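Local coordinates for galactose mutarotase-like protein (Clostridium acetobutylicum, PDB 3OS7) that probably binds carbohydrate and may act as an aldose 1-epimerase, interconverting the anomers of a sugar, at residues Ile21-Ile32 and Lys122-Val133; Ile52-Leu60 and Pro69-Leu77. All blocks are in the same frame, centred on the assembly; numbering follows the deposited sequence.

Contact 1. Residues Ile21-Ile32 and Lys122-Val133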
loop_
_atom_site.group_PDB
_atom_site.type_symbol
_atom_site.label_atom_id
_atom_site.label_comp_id
_atom_site.label_asym_id
_atom_site.label_seq_id
_atom_site.Cartn_x
_atom_site.Cartn_y
_atom_site.Cartn_z
ATOM N N ILE A 21 -15.308 2.725 -10.654
ATOM C CA ILE A 21 -16.024 1.471 -10.476
ATOM C C ILE A 21 -16.333 1.257 -9.006
ATOM O O ILE A 21 -15.413 1.227 -8.162
ATOM C CB ILE A 21 -15.225 0.239 -11.025
ATOM C CG1 ILE A 21 -14.735 0.427 -12.467
ATOM C CG2 ILE A 21 -16.064 -1.046 -10.855
ATOM C CD1 ILE A 21 -15.808 0.424 -13.510
ATOM N N ARG A 22 -17.624 1.141 -8.688
ATOM C CA ARG A 22 -18.093 0.765 -7.362
ATOM C C ARG A 22 -18.461 -0.720 -7.405
ATOM O O ARG A 22 -19.086 -1.180 -8.354
ATOM C CB ARG A 22 -19.322 1.571 -7.022
ATOM C CG ARG A 22 -19.565 1.803 -5.582
ATOM C CD ARG A 22 -20.688 2.836 -5.394
ATOM N NE ARG A 22 -20.405 4.155 -5.962
ATOM C CZ ARG A 22 -19.801 5.164 -5.322
ATOM N NH1 ARG A 22 -19.348 5.032 -4.084
ATOM N NH2 ARG A 22 -19.621 6.315 -5.940
ATOM N N PHE A 23 -18.040 -1.480 -6.408
ATOM C CA PHE A 23 -18.291 -2.929 -6.427
ATOM C C PHE A 23 -18.595 -3.435 -5.030
ATOM O O PHE A 23 -18.106 -2.887 -4.048
ATOM C CB PHE A 23 -17.175 -3.723 -7.172
ATOM C CG PHE A 23 -15.752 -3.535 -6.660
ATOM C CD1 PHE A 23 -15.088 -2.326 -6.784
ATOM C CD2 PHE A 23 -15.028 -4.624 -6.177
ATOM C CE1 PHE A 23 -13.769 -2.189 -6.384
ATOM C CE2 PHE A 23 -13.718 -4.476 -5.726
ATOM C CZ PHE A 23 -13.086 -3.257 -5.828
ATOM N N ALA A 24 -19.415 -4.484 -4.964
ATOM C CA ALA A 24 -20.014 -4.930 -3.726
ATOM C C ALA A 24 -20.149 -6.447 -3.740
ATOM O O ALA A 24 -20.551 -7.037 -4.756
ATOM C CB ALA A 24 -21.395 -4.277 -3.554
ATOM N N ALA A 25 -19.814 -7.068 -2.615
ATOM C CA ALA A 25 -20.081 -8.490 -2.422
ATOM C C ALA A 25 -19.952 -8.794 -0.954
ATOM O O ALA A 25 -19.153 -8.164 -0.266
ATOM C CB ALA A 25 -19.084 -9.354 -3.246
ATOM N N GLY A 26 -20.778 -9.708 -0.471
ATOM C CA GLY A 26 -20.674 -10.222 0.898
ATOM C C GLY A 26 -20.805 -9.199 2.004
ATOM O O GLY A 26 -20.262 -9.391 3.089
ATOM N N GLY A 27 -21.547 -8.127 1.757
ATOM C CA GLY A 27 -21.712 -7.062 2.739
ATOM C C GLY A 27 -20.686 -5.932 2.680
ATOM O O GLY A 27 -20.841 -4.913 3.366
ATOM N N TYR A 28 -19.644 -6.107 1.872
ATOM C CA TYR A 28 -18.655 -5.050 1.651
ATOM C C TYR A 28 -18.965 -4.267 0.369
ATOM O O TYR A 28 -19.596 -4.782 -0.543
ATOM C CB TYR A 28 -17.259 -5.637 1.499
ATOM C CG TYR A 28 -16.657 -6.268 2.744
ATOM C CD1 TYR A 28 -16.895 -7.611 3.074
ATOM C CD2 TYR A 28 -15.814 -5.529 3.576
ATOM C CE1 TYR A 28 -16.319 -8.186 4.218
ATOM C CE2 TYR A 28 -15.262 -6.086 4.709
ATOM C CZ TYR A 28 -15.516 -7.419 5.022
ATOM O OH TYR A 28 -14.923 -7.956 6.153
ATOM N N GLU A 29 -18.502 -3.023 0.323
ATOM C CA GLU A 29 -18.558 -2.200 -0.865
ATOM C C GLU A 29 -17.237 -1.427 -0.998
ATOM O O GLU A 29 -16.696 -0.931 0.011
ATOM C CB GLU A 29 -19.735 -1.230 -0.770
ATOM C CG GLU A 29 -19.902 -0.333 -1.983
ATOM C CD GLU A 29 -21.094 0.601 -1.841
ATOM O OE1 GLU A 29 -22.121 0.159 -1.265
ATOM O OE2 GLU A 29 -20.975 1.765 -2.300
ATOM N N ALA A 30 -16.716 -1.358 -2.217
ATOM C CA ALA A 30 -15.480 -0.655 -2.538
ATOM C C ALA A 30 -15.665 0.326 -3.702
ATOM O O ALA A 30 -16.606 0.211 -4.500
ATOM C CB ALA A 30 -14.363 -1.619 -2.863
ATOM N N LEU A 31 -14.739 1.254 -3.803
ATOM C CA LEU A 31 -14.741 2.244 -4.890
ATOM C C LEU A 31 -13.312 2.368 -5.388
ATOM O O LEU A 31 -12.418 2.651 -4.605
ATOM C CB LEU A 31 -15.256 3.588 -4.374
ATOM C CG LEU A 31 -15.234 4.754 -5.370
ATOM C CD1 LEU A 31 -16.071 4.417 -6.608
ATOM C CD2 LEU A 31 -15.734 6.011 -4.643
ATOM N N ILE A 32 -13.106 2.189 -6.696
ATOM C CA ILE A 32 -11.821 2.305 -7.295
ATOM C C ILE A 32 -11.816 3.407 -8.370
ATOM O O ILE A 32 -12.813 3.600 -9.084
ATOM C CB ILE A 32 -11.330 0.944 -7.872
ATOM C CG1 ILE A 32 -9.840 0.998 -8.247
ATOM C CG2 ILE A 32 -12.177 0.489 -9.081
ATOM C CD1 ILE A 32 -9.276 -0.409 -8.623
ATOM N N LYS A 122 -14.073 -6.909 -15.283
ATOM C CA LYS A 122 -15.150 -6.751 -14.325
ATOM C C LYS A 122 -15.955 -8.028 -14.404
ATOM O O LYS A 122 -16.388 -8.413 -15.499
ATOM C CB LYS A 122 -16.061 -5.563 -14.685
ATOM C CG LYS A 122 -15.391 -4.237 -14.658
ATOM C CD LYS A 122 -16.372 -3.097 -15.031
ATOM C CE LYS A 122 -16.850 -3.114 -16.513
ATOM N NZ LYS A 122 -18.112 -2.273 -16.641
ATOM N N LYS A 123 -16.117 -8.724 -13.280
ATOM C CA LYS A 123 -16.813 -9.998 -13.287
ATOM C C LYS A 123 -17.440 -10.276 -11.952
ATOM O O LYS A 123 -16.771 -10.140 -10.916
ATOM C CB LYS A 123 -15.796 -11.109 -13.586
ATOM C CG LYS A 123 -16.323 -12.553 -13.635
ATOM C CD LYS A 123 -15.196 -13.455 -14.202
ATOM C CE LYS A 123 -15.650 -14.874 -14.521
ATOM N NZ LYS A 123 -15.576 -15.732 -13.327
ATOM N N ILE A 124 -18.711 -10.673 -11.984
ATOM C CA ILE A 124 -19.349 -11.260 -10.826
ATOM C C ILE A 124 -19.449 -12.760 -10.999
ATOM O O ILE A 124 -19.802 -13.263 -12.065
ATOM C CB ILE A 124 -20.681 -10.572 -10.461
ATOM C CG1 ILE A 124 -21.700 -10.541 -11.576
ATOM C CG2 ILE A 124 -20.394 -9.115 -10.050
ATOM C CD1 ILE A 124 -23.048 -9.899 -11.142
ATOM N N ASP A 125 -19.085 -13.491 -9.962
ATOM C CA ASP A 125 -19.012 -14.951 -10.073
ATOM C C ASP A 125 -19.008 -15.571 -8.712
ATOM O O ASP A 125 -18.233 -15.162 -7.839
ATOM C CB ASP A 125 -17.743 -15.388 -10.810
ATOM C CG ASP A 125 -17.707 -16.901 -11.079
ATOM O OD1 ASP A 125 -18.741 -17.463 -11.561
ATOM O OD2 ASP A 125 -16.637 -17.511 -10.804
ATOM N N GLN A 126 -19.811 -16.631 -8.610
ATOM C CA GLN A 126 -20.286 -17.164 -7.355
ATOM C C GLN A 126 -20.855 -15.962 -6.631
ATOM O O GLN A 126 -21.725 -15.278 -7.185
ATOM C CB GLN A 126 -19.170 -17.895 -6.591
ATOM C CG GLN A 126 -18.306 -18.777 -7.514
ATOM C CD GLN A 126 -18.172 -20.225 -7.044
ATOM O OE1 GLN A 126 -17.150 -20.870 -7.288
ATOM N NE2 GLN A 126 -19.208 -20.742 -6.385
ATOM N N ASP A 127 -20.360 -15.692 -5.429
ATOM C CA ASP A 127 -20.774 -14.513 -4.692
ATOM C C ASP A 127 -19.594 -13.560 -4.463
ATOM O O ASP A 127 -19.495 -12.955 -3.412
ATOM C CB ASP A 127 -21.419 -14.910 -3.360
ATOM C CG ASP A 127 -22.711 -15.732 -3.546
ATOM O OD1 ASP A 127 -23.203 -15.842 -4.696
ATOM O OD2 ASP A 127 -23.230 -16.268 -2.539
ATOM N N LYS A 128 -18.727 -13.427 -5.465
ATOM C CA LYS A 128 -17.583 -12.503 -5.424
ATOM C C LYS A 128 -17.662 -11.453 -6.547
ATOM O O LYS A 128 -18.169 -11.751 -7.624
ATOM C CB LYS A 128 -16.292 -13.265 -5.631
ATOM C CG LYS A 128 -16.070 -14.388 -4.597
ATOM C CD LYS A 128 -14.893 -15.294 -4.971
ATOM C CE LYS A 128 -14.887 -16.564 -4.113
ATOM N NZ LYS A 128 -14.793 -16.242 -2.651
ATOM N N ALA A 129 -17.087 -10.273 -6.307
ATOM C CA ALA A 129 -16.989 -9.238 -7.323
ATOM C C ALA A 129 -15.525 -9.009 -7.593
ATOM O O ALA A 129 -14.757 -8.739 -6.670
ATOM C CB ALA A 129 -17.700 -7.939 -6.889
ATOM N N LEU A 130 -15.148 -9.138 -8.862
ATOM C CA LEU A 130 -13.777 -8.999 -9.316
ATOM C C LEU A 130 -13.620 -7.790 -10.241
ATOM O O LEU A 130 -14.354 -7.642 -11.233
ATOM C CB LEU A 130 -13.326 -10.277 -10.042
ATOM C CG LEU A 130 -11.925 -10.296 -10.655
ATOM C CD1 LEU A 130 -10.893 -10.313 -9.572
ATOM C CD2 LEU A 130 -11.708 -11.490 -11.563
ATOM N N VAL A 131 -12.685 -6.907 -9.886
ATOM C CA VAL A 131 -12.317 -5.769 -10.722
ATOM C C VAL A 131 -10.805 -5.733 -10.868
ATOM O O VAL A 131 -10.058 -5.788 -9.872
ATOM C CB VAL A 131 -12.801 -4.474 -10.127
ATOM C CG1 VAL A 131 -12.264 -3.289 -10.941
ATOM C CG2 VAL A 131 -14.323 -4.428 -10.053
ATOM N N GLU A 132 -10.335 -5.661 -12.101
ATOM C CA GLU A 132 -8.901 -5.601 -12.378
ATOM C C GLU A 132 -8.585 -4.377 -13.204
ATOM O O GLU A 132 -9.315 -4.059 -14.157
ATOM C CB GLU A 132 -8.426 -6.853 -13.143
ATOM C CG GLU A 132 -8.746 -8.164 -12.435
ATOM C CD GLU A 132 -8.082 -9.389 -13.087
ATOM O OE1 GLU A 132 -7.763 -9.325 -14.289
ATOM O OE2 GLU A 132 -7.874 -10.401 -12.377
ATOM N N VAL A 133 -7.491 -3.709 -12.856
ATOM C CA VAL A 133 -7.009 -2.544 -13.589
ATOM C C VAL A 133 -5.576 -2.817 -13.970
ATOM O O VAL A 133 -4.870 -3.539 -13.275
ATOM C CB VAL A 133 -7.102 -1.206 -12.771
ATOM C CG1 VAL A 133 -8.575 -0.817 -12.570
ATOM C CG2 VAL A 133 -6.329 -1.309 -11.412
#

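Contact 2. Residues Ile52-Leu60 and Pro69-Leu77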
loop_
_atom_site.group_PDB
_atom_site.type_symbol
_atom_site.label_atom_id
_atom_site.label_comp_id
_atom_site.label_asym_id
_atom_site.label_seq_id
_atom_site.Cartn_x
_atom_site.Cartn_y
_atom_site.Cartn_z
ATOM N N ILE A 52 -13.062 1.331 6.238
ATOM C CA ILE A 52 -11.649 0.996 6.506
ATOM C C ILE A 52 -10.646 2.018 5.967
ATOM O O ILE A 52 -9.701 2.397 6.652
ATOM C CB ILE A 52 -11.306 -0.368 5.918
ATOM C CG1 ILE A 52 -12.131 -1.461 6.600
ATOM C CG2 ILE A 52 -9.778 -0.637 5.998
ATOM C CD1 ILE A 52 -11.906 -2.859 6.001
ATOM N N LEU A 53 -10.812 2.412 4.720
ATOM C CA LEU A 53 -9.808 3.207 4.012
ATOM C C LEU A 53 -10.163 4.689 4.026
ATOM O O LEU A 53 -11.328 5.068 3.856
ATOM C CB LEU A 53 -9.659 2.777 2.536
ATOM C CG LEU A 53 -9.161 1.350 2.309
ATOM C CD1 LEU A 53 -9.332 0.878 0.858
ATOM C CD2 LEU A 53 -7.705 1.194 2.830
ATOM N N ARG A 54 -9.133 5.513 4.153
ATOM C CA ARG A 54 -9.332 6.954 4.156
ATOM C C ARG A 54 -9.738 7.409 2.762
ATOM O O ARG A 54 -9.005 7.196 1.812
ATOM C CB ARG A 54 -8.069 7.667 4.599
ATOM C CG ARG A 54 -8.346 9.144 4.880
ATOM C CD ARG A 54 -7.077 9.885 4.849
ATOM N NE ARG A 54 -7.212 11.234 5.365
ATOM C CZ ARG A 54 -6.451 12.255 4.997
ATOM N NH1 ARG A 54 -5.462 12.096 4.120
ATOM N NH2 ARG A 54 -6.651 13.438 5.566
ATOM N N THR A 55 -10.904 8.052 2.668
ATOM C CA THR A 55 -11.547 8.410 1.398
ATOM C C THR A 55 -11.586 9.941 1.252
ATOM O O THR A 55 -11.885 10.634 2.227
ATOM C CB THR A 55 -13.017 7.903 1.368
ATOM O OG1 THR A 55 -13.086 6.519 1.766
ATOM C CG2 THR A 55 -13.682 8.091 -0.022
ATOM N N PRO A 56 -11.331 10.467 0.037
ATOM C CA PRO A 56 -11.524 11.907 -0.203
ATOM C C PRO A 56 -12.900 12.418 0.214
ATOM O O PRO A 56 -13.913 11.774 -0.056
ATOM C CB PRO A 56 -11.383 12.027 -1.729
ATOM C CG PRO A 56 -10.439 10.964 -2.089
ATOM C CD PRO A 56 -10.793 9.795 -1.162
ATOM N N LYS A 57 -12.927 13.568 0.866
ATOM C CA LYS A 57 -14.193 14.246 1.193
ATOM C C LYS A 57 -14.801 14.861 -0.058
ATOM O O LYS A 57 -14.089 15.097 -1.032
ATOM C CB LYS A 57 -13.943 15.347 2.216
ATOM C CG LYS A 57 -13.580 14.814 3.580
ATOM C CD LYS A 57 -12.994 15.902 4.467
ATOM C CE LYS A 57 -12.579 15.318 5.820
ATOM N NZ LYS A 57 -13.773 14.855 6.609
ATOM N N LYS A 58 -16.108 15.145 -0.010
ATOM C CA LYS A 58 -16.856 15.666 -1.170
ATOM C C LYS A 58 -16.254 16.970 -1.725
ATOM O O LYS A 58 -16.275 17.198 -2.922
ATOM C CB LYS A 58 -18.342 15.874 -0.822
ATOM C CG LYS A 58 -18.608 16.903 0.290
ATOM N N ASP A 59 -15.669 17.777 -0.852
ATOM C CA ASP A 59 -15.081 19.050 -1.250
ATOM C C ASP A 59 -13.679 18.945 -1.888
ATOM O O ASP A 59 -13.190 19.922 -2.445
ATOM C CB ASP A 59 -15.049 20.015 -0.050
ATOM C CG ASP A 59 -13.989 19.649 0.987
ATOM O OD1 ASP A 59 -13.976 18.502 1.489
ATOM O OD2 ASP A 59 -13.167 20.523 1.318
ATOM N N LEU A 60 -13.022 17.783 -1.832
ATOM C CA LEU A 60 -11.679 17.683 -2.414
ATOM C C LEU A 60 -11.784 17.706 -3.918
ATOM O O LEU A 60 -12.536 16.923 -4.502
ATOM C CB LEU A 60 -10.965 16.386 -1.986
ATOM C CG LEU A 60 -9.488 16.295 -2.366
ATOM C CD1 LEU A 60 -8.698 17.266 -1.508
ATOM C CD2 LEU A 60 -8.926 14.874 -2.201
ATOM N N PRO A 69 -2.222 11.563 -4.135
ATOM C CA PRO A 69 -3.163 10.464 -3.880
ATOM C C PRO A 69 -2.680 9.533 -2.778
ATOM O O PRO A 69 -3.466 8.718 -2.233
ATOM C CB PRO A 69 -3.210 9.751 -5.236
ATOM C CG PRO A 69 -1.861 9.954 -5.786
ATOM C CD PRO A 69 -1.497 11.370 -5.396
ATOM N N GLN A 70 -1.399 9.655 -2.428
ATOM C CA GLN A 70 -0.814 8.720 -1.494
ATOM C C GLN A 70 -1.336 8.782 -0.050
ATOM O O GLN A 70 -1.017 7.897 0.738
ATOM C CB GLN A 70 0.708 8.849 -1.469
ATOM C CG GLN A 70 1.244 10.180 -0.993
ATOM C CD GLN A 70 1.478 11.109 -2.125
ATOM O OE1 GLN A 70 0.858 10.971 -3.166
ATOM N NE2 GLN A 70 2.362 12.096 -1.932
ATOM N N VAL A 71 -2.089 9.824 0.301
ATOM C CA VAL A 71 -2.713 9.936 1.625
ATOM C C VAL A 71 -4.173 9.465 1.677
ATOM O O VAL A 71 -4.849 9.682 2.668
ATOM C CB VAL A 71 -2.565 11.349 2.181
ATOM C CG1 VAL A 71 -1.107 11.641 2.332
ATOM C CG2 VAL A 71 -3.294 12.409 1.313
ATOM N N TYR A 72 -4.629 8.782 0.611
ATOM C CA TYR A 72 -5.923 8.141 0.564
ATOM C C TYR A 72 -5.852 6.705 0.015
ATOM O O TYR A 72 -5.049 6.370 -0.860
ATOM C CB TYR A 72 -6.874 8.912 -0.350
ATOM C CG TYR A 72 -7.162 10.307 0.161
ATOM C CD1 TYR A 72 -8.080 10.506 1.193
ATOM C CD2 TYR A 72 -6.517 11.411 -0.384
ATOM C CE1 TYR A 72 -8.346 11.806 1.688
ATOM C CE2 TYR A 72 -6.784 12.693 0.077
ATOM C CZ TYR A 72 -7.684 12.885 1.113
ATOM O OH TYR A 72 -7.935 14.167 1.567
ATOM N N GLY A 73 -6.747 5.883 0.521
ATOM C CA GLY A 73 -7.004 4.552 -0.067
ATOM C C GLY A 73 -5.779 3.640 -0.136
ATOM O O GLY A 73 -5.004 3.521 0.837
ATOM N N LEU A 74 -5.602 2.997 -1.296
ATOM C CA LEU A 74 -4.522 2.028 -1.521
ATOM C C LEU A 74 -3.635 2.501 -2.695
ATOM O O LEU A 74 -3.825 2.074 -3.844
ATOM C CB LEU A 74 -5.110 0.642 -1.812
ATOM C CG LEU A 74 -5.938 -0.023 -0.707
ATOM C CD1 LEU A 74 -6.506 -1.346 -1.163
ATOM C CD2 LEU A 74 -5.051 -0.229 0.528
ATOM N N PRO A 75 -2.694 3.403 -2.421
ATOM C CA PRO A 75 -1.770 3.913 -3.443
ATOM C C PRO A 75 -0.624 2.952 -3.704
ATOM O O PRO A 75 0.214 2.728 -2.838
ATOM C CB PRO A 75 -1.231 5.208 -2.823
ATOM C CG PRO A 75 -2.007 5.374 -1.517
ATOM C CD PRO A 75 -2.424 4.024 -1.115
ATOM N N VAL A 76 -0.539 2.439 -4.930
ATOM C CA VAL A 76 0.550 1.528 -5.272
ATOM C C VAL A 76 1.853 2.280 -5.585
ATOM O O VAL A 76 1.878 3.240 -6.348
ATOM C CB VAL A 76 0.135 0.556 -6.392
ATOM C CG1 VAL A 76 -0.075 1.278 -7.688
ATOM C CG2 VAL A 76 1.144 -0.584 -6.529
ATOM N N LEU A 77 2.955 1.790 -5.018
ATOM C CA LEU A 77 4.238 2.481 -5.086
ATOM C C LEU A 77 5.252 1.655 -5.862
ATOM O O LEU A 77 5.359 0.443 -5.641
ATOM C CB LEU A 77 4.789 2.715 -3.686
ATOM C CG LEU A 77 3.854 3.336 -2.675
ATOM C CD1 LEU A 77 4.493 3.403 -1.292
ATOM C CD2 LEU A 77 3.422 4.765 -3.160
HETATM O O HOH W 1 -10.489 14.914 1.618
#

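Contact 1. Residues Ile21-Ile32 and Lys122-Val133
V131 of the 122-133 hairpin pushes its two methyl branches into the hollow left between I21, F23 and I32 of the 21-32 hairpin. V131 CG2 makes the closer contacts, with F23 and I21: it sits over one face of the F23 ring, 3.9 Å from the centroid and 17° off the ring normal, displaced toward the CG side of the ring. The same methyl also meets CG2 of I21, at 3.9 Å from V131 CG2. The other branch, V131 CG1, anti to the backbone N (chi1 174°), points to I32 instead and lies 4.2 Å from I32 CG2. On the opposite face of F23, CB of A30 presses from the neighbouring strand of its own hairpin, so the ring is wedged between a methyl of each hairpin. No hydrogen bond joins the two segments. They belong to different antiparallel sheets, packed face to face, as in the beta-supersandwich fold of the galactose mutarotase family, and strands 21-25 and 128-133 run at 153° to each other. Toward the turns the relief flattens, because small residues let the backbones close in: CB of A129 faces CB of A25 at 4.1 Å and also touches the carbonyl O of A24, while A25 CB rests 3.6 Å from the backbone O of D127. At the other end I32 and V133 reach tip to tip, CD1 of I32 standing 4.0 Å from V133 CG1. K122 closes the border: its CD lies against CD1 of I21, and beyond a bend at chi3 its NZ forms a salt bridge with E11 of strand 8-14.

Contact 2. Residues Ile52-Leu60 and Pro69-Leu77
The carbonyl O of V71 receives the NH1 group of R54, 2.9 Å away and nearly straight at 168°; the acceptor lies in the guanidinium plane, whereas NH1 stands above the carbonyl plane. This bond ties two loop stretches flanking helix 62-67, next to strand 178-189 of the beta-supersandwich of the mutarotase family, and helps to fix the rotation of the guanidinium. The group is stacked flat on the Y72 ring, with centres 4.5 Å apart and planes at 10°. An extended chain, CG anti to the backbone N (chi1 -168°), carries it across that face; Y297 makes a cation-pi contact with R54. On the opposite face of Y72 rests the pyrrolidine of P56, its CG 4.1 Å from the centroid, so the tyrosine is sandwiched between arginine and proline. Beside it, the backbones are joined by a hydrogen bond from G73 N to R54 O (2.9 Å). L53 and L74 cross at about a right angle, their CD2 methyls 3.8 Å apart. L60 meets the far end of the tyrosine, its CD2 lying 3.8 Å from Y72 CE2. One water bridges the loops there, accepting from K57 N and lying 2.7 Å from Y72 OH.

How the contacts relate
Contact 2 is nested in sequence within the 89-residue span of chain that contact 1 closes. Their centres lie about 19 Å apart, and their nearest atoms come to about 5 Å without touching. Strand 39-45 connects them: it pairs with strand 28-33 behind contact 1, and its V40 touches both I32 and L53. Contact 1 is the more peripheral, centred about 19 Å from the middle of the chain against about 11 Å for contact 2. A bound L-tartaric acid, probably from the crystallisation liquor, comes within about 4 Å of the V71 side chain, nearest atoms, and is hydrogen-bonded by Q70 NE2, which places contact 2 beside a site able to hold a small polar molecule.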